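Local coordinates for protein transcription anti-terminator antagonist UpxZ (Bacteroides uniformis ATCC 8492, PDB 4EPZ) that probably antagonises transcription anti-termination and so takes part in the regulation of capsular polysaccharide synthesis, at residues 39-42 / 43-47; 146-149 / 150-154. All coordinates share one frame; numbering follows the deposited sequence.

Contact 1. Residues 39-42 / 43-47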
loop_
_atom_site.group_PDB
_atom_site.type_symbol
_atom_site.label_atom_id
_atom_site.label_comp_id
_atom_site.label_asym_id
_atom_site.label_seq_id
_atom_site.Cartn_x
_atom_site.Cartn_y
_atom_site.Cartn_z
ATOM N N LYS A 39 -10.949 5.616 12.125
ATOM C CA LYS A 39 -10.159 6.104 13.256
ATOM C C LYS A 39 -9.159 5.037 13.684
ATOM O O LYS A 39 -8.007 5.352 13.942
ATOM C CB LYS A 39 -11.074 6.518 14.438
ATOM C CG LYS A 39 -10.356 7.058 15.686
ATOM C CD LYS A 39 -9.549 8.338 15.439
ATOM C CE LYS A 39 -9.074 8.982 16.722
ATOM N NZ LYS A 39 -10.174 9.675 17.448
ATOM N N GLU A 40 -9.613 3.790 13.782
ATOM C CA GLU A 40 -8.743 2.697 14.205
ATOM C C GLU A 40 -7.588 2.494 13.219
ATOM O O GLU A 40 -6.457 2.257 13.653
ATOM C CB GLU A 40 -9.499 1.398 14.372
ATOM C CG GLU A 40 -8.625 0.385 15.094
ATOM C CD GLU A 40 -9.247 -0.939 15.467
ATOM O OE1 GLU A 40 -10.496 -1.050 15.454
ATOM O OE2 GLU A 40 -8.469 -1.878 15.750
ATOM N N VAL A 41 -7.869 2.577 11.903
ATOM C CA VAL A 41 -6.799 2.450 10.895
ATOM C C VAL A 41 -5.796 3.617 11.078
ATOM O O VAL A 41 -4.587 3.376 11.077
ATOM C CB VAL A 41 -7.331 2.334 9.440
ATOM C CG1 VAL A 41 -6.212 2.505 8.409
ATOM C CG2 VAL A 41 -8.050 0.994 9.226
ATOM N N LEU A 42 -6.286 4.857 11.340
ATOM C CA LEU A 42 -5.372 5.986 11.560
ATOM C C LEU A 42 -4.544 5.763 12.826
ATOM O O LEU A 42 -3.314 5.917 12.792
ATOM C CB LEU A 42 -6.138 7.313 11.660
ATOM C CG LEU A 42 -5.266 8.529 11.922
ATOM C CD1 LEU A 42 -4.371 8.869 10.733
ATOM C CD2 LEU A 42 -6.108 9.703 12.329
ATOM N N THR A 43 -5.208 5.361 13.920
ATOM C CA THR A 43 -4.565 5.122 15.216
ATOM C C THR A 43 -3.459 4.082 15.081
ATOM O O THR A 43 -2.354 4.321 15.568
ATOM C CB THR A 43 -5.599 4.725 16.263
ATOM O OG1 THR A 43 -6.544 5.804 16.359
ATOM C CG2 THR A 43 -4.977 4.448 17.639
ATOM N N ARG A 44 -3.763 2.950 14.434
ATOM C CA ARG A 44 -2.791 1.862 14.215
ATOM C C ARG A 44 -1.614 2.317 13.336
ATOM O O ARG A 44 -0.468 1.977 13.624
ATOM C CB ARG A 44 -3.474 0.648 13.602
ATOM C CG ARG A 44 -4.356 -0.114 14.613
ATOM C CD ARG A 44 -5.030 -1.259 13.901
ATOM N NE ARG A 44 -5.758 -2.150 14.813
ATOM C CZ ARG A 44 -5.300 -3.321 15.257
ATOM N NH1 ARG A 44 -4.086 -3.739 14.924
ATOM N NH2 ARG A 44 -6.057 -4.085 16.035
ATOM N N SER A 45 -1.893 3.084 12.288
ATOM C CA SER A 45 -0.849 3.621 11.409
ATOM C C SER A 45 0.058 4.560 12.207
ATOM O O SER A 45 1.278 4.384 12.178
ATOM C CB SER A 45 -1.469 4.340 10.213
ATOM O OG SER A 45 -2.264 3.442 9.460
ATOM N N ASP A 46 -0.538 5.484 12.988
ATOM C CA ASP A 46 0.233 6.412 13.814
ATOM C C ASP A 46 1.095 5.663 14.828
ATOM O O ASP A 46 2.261 6.011 14.996
ATOM C CB ASP A 46 -0.690 7.417 14.507
ATOM C CG ASP A 46 -1.160 8.539 13.593
ATOM O OD1 ASP A 46 -0.544 8.726 12.503
ATOM O OD2 ASP A 46 -2.106 9.260 13.981
ATOM N N SER A 47 0.558 4.609 15.474
ATOM C CA SER A 47 1.317 3.854 16.465
ATOM C C SER A 47 2.537 3.148 15.829
ATOM O O SER A 47 3.618 3.134 16.416
ATOM C CB SER A 47 0.413 2.839 17.161
ATOM O OG SER A 47 1.142 2.065 18.096
#
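Glu-40 and Arg-44, one helical turn apart on helix 32-49, form an i to i+4 salt bridge. Their side chains run alongside each other and point the same way, and a single carboxylate oxygen does the work: Glu-40 OE2 takes a straight bond from Arg-44 NE (2.9 Å, 162°) and a longer, more bent one from Arg-44 NH2 (3.3 Å). The oxygen lies at the guanidinium edge, near its plane, with the two flat groups only 27° apart. The extended Glu-40 chain reaches outward and slightly forward, while Arg-44, with CG beside its backbone N (chi1 -73°), leans back towards it.

Two hydroxyls fold back onto the same helix. Thr-43 OG1 reaches Lys-39 O at 2.9 Å, and Ser-45 OG reaches Val-41 O at 2.8 Å; each lies well above the carbonyl plane. Val-41 O also takes Ser-45 N, from the opposite face, so one carbonyl serves two donors; the buried hydroxyl gives its proton to its own helix.

Further out, Glu-11 of helix 5-20 pairs with NH1 of Arg-44, while Met-15 and Leu-19 pack on Val-41. Asp-46, whose OD2 lies 3.8 Å from Leu-42 CG, turns its other oxygen to Tyr-70 and Lys-83. Held by Glu-40 at its NE edge and Glu-11 at NH1, the guanidinium is fixed in rotation and joins two helices; its charge probably favours ionisation of both acids.

Contact 2. Residues 146-149 / 150-154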
loop_
_atom_site.group_PDB
_atom_site.type_symbol
_atom_site.label_atom_id
_atom_site.label_comp_id
_atom_site.label_asym_id
_atom_site.label_seq_id
_atom_site.Cartn_x
_atom_site.Cartn_y
_atom_site.Cartn_z
ATOM N N GLU A 146 -5.554 -3.303 -9.108
ATOM C CA GLU A 146 -5.170 -2.069 -8.395
ATOM C C GLU A 146 -4.137 -1.265 -9.195
ATOM O O GLU A 146 -4.299 -0.047 -9.385
ATOM C CB GLU A 146 -4.648 -2.395 -6.991
ATOM C CG GLU A 146 -5.798 -2.783 -6.060
ATOM C CD GLU A 146 -5.418 -3.448 -4.746
ATOM O OE1 GLU A 146 -4.263 -3.270 -4.304
ATOM O OE2 GLU A 146 -6.286 -4.111 -4.137
ATOM N N LEU A 147 -3.104 -1.954 -9.698
ATOM C CA LEU A 147 -2.070 -1.329 -10.526
ATOM C C LEU A 147 -2.687 -0.710 -11.777
ATOM O O LEU A 147 -2.395 0.459 -12.076
ATOM C CB LEU A 147 -1.003 -2.336 -10.935
ATOM C CG LEU A 147 0.110 -1.784 -11.860
ATOM C CD1 LEU A 147 0.851 -0.581 -11.218
ATOM C CD2 LEU A 147 1.068 -2.907 -12.275
ATOM N N ARG A 148 -3.549 -1.458 -12.483
ATOM C CA ARG A 148 -4.178 -0.922 -13.681
ATOM C C ARG A 148 -5.000 0.341 -13.362
ATOM O O ARG A 148 -4.923 1.315 -14.119
ATOM C CB ARG A 148 -5.053 -1.970 -14.360
ATOM C CG ARG A 148 -5.518 -1.514 -15.761
ATOM C CD ARG A 148 -6.560 -2.407 -16.367
ATOM N NE ARG A 148 -7.780 -2.482 -15.557
ATOM C CZ ARG A 148 -8.116 -3.532 -14.813
ATOM N NH1 ARG A 148 -7.330 -4.603 -14.766
ATOM N NH2 ARG A 148 -9.233 -3.514 -14.098
ATOM N N ASN A 149 -5.745 0.344 -12.228
ATOM C CA ASN A 149 -6.552 1.500 -11.842
ATOM C C ASN A 149 -5.649 2.714 -11.544
ATOM O O ASN A 149 -5.988 3.825 -11.947
ATOM C CB ASN A 149 -7.446 1.161 -10.670
ATOM C CG ASN A 149 -8.664 0.339 -11.078
ATOM O OD1 ASN A 149 -9.234 0.511 -12.163
ATOM N ND2 ASN A 149 -9.122 -0.543 -10.205
ATOM N N PHE A 150 -4.490 2.498 -10.876
ATOM C CA PHE A 150 -3.571 3.623 -10.614
ATOM C C PHE A 150 -3.026 4.187 -11.944
ATOM O O PHE A 150 -2.941 5.407 -12.113
ATOM C CB PHE A 150 -2.414 3.173 -9.703
ATOM C CG PHE A 150 -2.830 2.919 -8.266
ATOM C CD1 PHE A 150 -3.619 3.840 -7.578
ATOM C CD2 PHE A 150 -2.334 1.818 -7.564
ATOM C CE1 PHE A 150 -3.990 3.611 -6.246
ATOM C CE2 PHE A 150 -2.689 1.606 -6.228
ATOM C CZ PHE A 150 -3.509 2.505 -5.582
ATOM N N GLU A 151 -2.696 3.301 -12.890
ATOM C CA GLU A 151 -2.156 3.731 -14.180
ATOM C C GLU A 151 -3.194 4.554 -14.947
ATOM O O GLU A 151 -2.871 5.631 -15.465
ATOM C CB GLU A 151 -1.719 2.526 -15.017
ATOM C CG GLU A 151 -0.467 1.833 -14.505
ATOM C CD GLU A 151 -0.135 0.551 -15.238
ATOM O OE1 GLU A 151 -1.004 0.021 -15.966
ATOM O OE2 GLU A 151 1.015 0.090 -15.107
ATOM N N GLU A 152 -4.444 4.080 -14.991
ATOM C CA GLU A 152 -5.526 4.745 -15.731
ATOM C C GLU A 152 -6.026 6.050 -15.087
ATOM O O GLU A 152 -6.684 6.864 -15.764
ATOM C CB GLU A 152 -6.694 3.775 -15.865
ATOM C CG GLU A 152 -6.379 2.608 -16.780
ATOM C CD GLU A 152 -7.534 1.645 -16.986
ATOM O OE1 GLU A 152 -8.598 1.839 -16.353
ATOM O OE2 GLU A 152 -7.367 0.684 -17.767
ATOM N N ASN A 153 -5.787 6.240 -13.783
ATOM C CA ASN A 153 -6.307 7.412 -13.070
ATOM C C ASN A 153 -5.213 8.353 -12.590
ATOM O O ASN A 153 -5.422 9.129 -11.644
ATOM C CB ASN A 153 -7.148 6.945 -11.895
ATOM C CG ASN A 153 -8.397 6.255 -12.372
ATOM O OD1 ASN A 153 -9.160 6.799 -13.177
ATOM N ND2 ASN A 153 -8.590 5.031 -11.952
ATOM N N GLN A 154 -4.100 8.402 -13.325
ATOM C CA GLN A 154 -3.020 9.288 -12.934
ATOM C C GLN A 154 -3.472 10.742 -12.914
ATOM O O GLN A 154 -3.155 11.469 -11.966
ATOM C CB GLN A 154 -1.815 9.126 -13.861
ATOM C CG GLN A 154 -0.653 10.106 -13.526
ATOM C CD GLN A 154 0.614 9.779 -14.274
ATOM O OE1 GLN A 154 0.622 8.980 -15.236
ATOM N NE2 GLN A 154 1.695 10.408 -13.866
HETATM O O HOH W 1 -9.298 -0.411 -14.575
#
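Phe-150 sets its ring obliquely against the preceding turn of helix 138-152, with CD2 3.3 Å from Glu-146 O, the same carbonyl that accepts the Phe-150 N-H. Trp-110 meets this ring edge-to-face. Beside it, buried Leu-147 offers CG and CD1 to Glu-151 OE2, each at 3.9 Å; that oxygen is held in turn by His-125 NE2, so an acid lies against the leucine without losing its polar partner. Helices 102-115 and 118-129 cover Leu-147, making this the inner stripe of an amphipathic helix.

Here the helix also ends, and Asn-153 is the first residue to leave helical geometry. Its backbone N and its ND2 both turn back to Asn-149 O, the latter at 2.9 Å, but both bonds are weak and bent.

The outer stripe is looser. Arg-148 and Glu-152 run side by side, yet NE and OE2 are 3.9 Å apart, a long ion pair, with the flat groups turned 58° from each other; the nearer approaches are aliphatic, Arg-148 CG and CD each lying 3.5 Å from Glu-152 OE2. A water completes the link: it accepts from Arg-148 NE at 2.7 Å and donates to Asn-149 OD1 and Glu-152 OE1.

Overall arrangement
Contacts 1 and 2 are both i to i+4 patches on single helices of an all-helical chain, one in the middle and C-terminal part of helix 32-49 and the other at the C-terminal end of helix 138-152. They lie on opposite sides of the chain's centre, with their own centres 26 Å apart and nearest atoms about 14 Å apart, so neither touches the other. Residues 39-47 face helices 5-20 and 56-72, whereas 146-154 pack against helices 102-115 and 118-129. The arginine-glutamate pairs show one spacing used in two ways, direct in contact 1 and water-assisted in contact 2. A bound calcium ion lies about 8 Å from the Phe-150 side chain.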